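Local coordinates for protein hexokinase (Schistosoma mansoni, PDB 1BDG) that phosphorylates glucose and probably other hexoses at the 6-position with ATP, the entry step of glycolysis, and carries glucose bound between its two subdomains, at residues Gly381-Leu386 with Asp415-Leu420. Residues are numbered along the deposited sequence; the frame is centred on the assembly and turned at random.
Sequences GIACIL and DMVDKL
V417 reaches from helix 409-420 across to three residues on helix 357-389, I382, A383 and L386, and its path from CB to the two methyls gives a compact example of how a branched side chain joins two helices. From CB the branches part. CG1, anti to the backbone N (chi1 -176°), sits 3.9 Å from the A383 backbone N and 3.8 Å from CD1 of L386, whose side chain crosses that of V417 at about a right angle. The other methyl, CG2, lies anti to the carbonyl carbon and takes the I382 side: it is 3.8 Å from I382 CB and 4.0 Å from I382 CD1, the end of that chain. CG1 therefore serves A383 and L386 and also comes near CG2 of I382, while its twin keeps to I382.

One turn further on, L420 adds a second point of contact through its CB, placed 3.4 Å from the CB of A383. With a small residue here, the two backbones come near each other, the CA atoms of A383 and V417 being 4.7 Å apart. The local axes approach to 8.2 Å at a crossing angle of -40°, their N-to-C directions running broadly the same way.

All five touching residues are buried, and the side chains that meet are all apolar; beyond them, L420 O takes a weak hydrogen bond from R387, on the other helix. F427 of strand 426-431 touches both V417 and L386, while L429 meets I382, whose side chain is about 13 Å from the bound glucose. Such helix-on-sheet layering belongs to the actin-like ATPase fold of hexokinase, here in the large subdomain.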
loop_
_atom_site.group_PDB
_atom_site.type_symbol
_atom_site.label_atom_id
_atom_site.label_comp_id
_atom_site.label_asym_id
_atom_site.label_seq_id
_atom_site.Cartn_x
_atom_site.Cartn_y
_atom_site.Cartn_z
ATOM N N GLY A 381 11.813 5.357 3.682
ATOM C CA GLY A 381 10.670 6.249 3.573
ATOM C C GLY A 381 10.169 6.795 4.899
ATOM O O GLY A 381 9.878 7.988 4.992
ATOM N N ILE A 382 10.052 5.956 5.929
ATOM C CA ILE A 382 9.581 6.471 7.207
ATOM C C ILE A 382 10.633 7.407 7.764
ATOM O O ILE A 382 10.292 8.434 8.333
ATOM C CB ILE A 382 9.302 5.387 8.267
ATOM C CG1 ILE A 382 8.280 4.381 7.767
ATOM C CG2 ILE A 382 8.744 6.044 9.551
ATOM C CD1 ILE A 382 8.052 3.294 8.762
ATOM N N ALA A 383 11.909 7.076 7.591
ATOM C CA ALA A 383 12.968 7.940 8.088
ATOM C C ALA A 383 12.878 9.282 7.406
ATOM O O ALA A 383 13.315 10.281 7.939
ATOM C CB ALA A 383 14.296 7.335 7.834
ATOM N N CYS A 384 12.329 9.299 6.204
ATOM C CA CYS A 384 12.168 10.540 5.472
ATOM C C CYS A 384 10.999 11.339 6.018
ATOM O O CYS A 384 11.047 12.569 6.055
ATOM C CB CYS A 384 11.928 10.278 3.999
ATOM S SG CYS A 384 11.192 11.719 3.231
ATOM N N ILE A 385 9.934 10.638 6.400
ATOM C CA ILE A 385 8.738 11.264 6.961
ATOM C C ILE A 385 9.100 11.881 8.304
ATOM O O ILE A 385 8.791 13.038 8.577
ATOM C CB ILE A 385 7.607 10.227 7.134
ATOM C CG1 ILE A 385 6.981 9.890 5.779
ATOM C CG2 ILE A 385 6.567 10.727 8.089
ATOM C CD1 ILE A 385 6.420 11.082 5.043
ATOM N N LEU A 386 9.790 11.108 9.129
ATOM C CA LEU A 386 10.231 11.564 10.445
ATOM C C LEU A 386 11.130 12.798 10.314
ATOM O O LEU A 386 11.203 13.619 11.229
ATOM C CB LEU A 386 10.993 10.446 11.175
ATOM C CG LEU A 386 10.220 9.168 11.470
ATOM C CD1 LEU A 386 11.021 8.331 12.426
ATOM C CD2 LEU A 386 8.876 9.490 12.067
ATOM N N ASP A 415 14.890 -1.318 11.505
ATOM C CA ASP A 415 16.326 -1.137 11.588
ATOM C C ASP A 415 16.751 -0.042 10.619
ATOM O O ASP A 415 17.588 0.801 10.966
ATOM C CB ASP A 415 17.073 -2.443 11.303
ATOM C CG ASP A 415 16.879 -3.490 12.405
ATOM O OD1 ASP A 415 16.098 -3.242 13.376
ATOM O OD2 ASP A 415 17.513 -4.573 12.292
ATOM N N MET A 416 16.145 0.009 9.434
ATOM C CA MET A 416 16.537 1.046 8.486
ATOM C C MET A 416 16.097 2.437 8.968
ATOM O O MET A 416 16.897 3.382 8.943
ATOM C CB MET A 416 16.024 0.749 7.087
ATOM C CG MET A 416 16.573 1.697 6.027
ATOM S SD MET A 416 18.368 1.953 6.092
ATOM C CE MET A 416 19.051 0.305 6.194
ATOM N N VAL A 417 14.854 2.560 9.451
ATOM C CA VAL A 417 14.360 3.847 9.963
ATOM C C VAL A 417 15.261 4.273 11.113
ATOM O O VAL A 417 15.403 5.462 11.389
ATOM C CB VAL A 417 12.952 3.759 10.572
ATOM C CG1 VAL A 417 12.499 5.144 10.980
ATOM C CG2 VAL A 417 11.969 3.110 9.618
ATOM N N ASP A 418 15.884 3.298 11.763
ATOM C CA ASP A 418 16.743 3.572 12.885
ATOM C C ASP A 418 18.083 4.184 12.518
ATOM O O ASP A 418 18.613 4.995 13.264
ATOM C CB ASP A 418 16.939 2.305 13.684
ATOM C CG ASP A 418 16.525 2.464 15.106
ATOM O OD1 ASP A 418 16.922 3.463 15.721
ATOM O OD2 ASP A 418 15.808 1.591 15.619
ATOM N N LYS A 419 18.654 3.792 11.388
ATOM C CA LYS A 419 19.944 4.358 10.970
ATOM C C LYS A 419 19.779 5.716 10.296
ATOM O O LYS A 419 20.756 6.446 10.127
ATOM C CB LYS A 419 20.666 3.423 9.989
ATOM C CG LYS A 419 21.247 2.181 10.615
ATOM C CD LYS A 419 21.589 1.158 9.560
ATOM C CE LYS A 419 22.031 -0.140 10.194
ATOM N NZ LYS A 419 21.024 -0.628 11.177
ATOM N N LEU A 420 18.551 6.027 9.870
ATOM C CA LEU A 420 18.255 7.276 9.164
ATOM C C LEU A 420 17.314 8.260 9.852
ATOM O O LEU A 420 17.118 9.369 9.344
ATOM C CB LEU A 420 17.678 6.959 7.790
ATOM C CG LEU A 420 18.412 5.890 7.002
ATOM C CD1 LEU A 420 17.792 5.726 5.632
ATOM C CD2 LEU A 420 19.879 6.280 6.895
#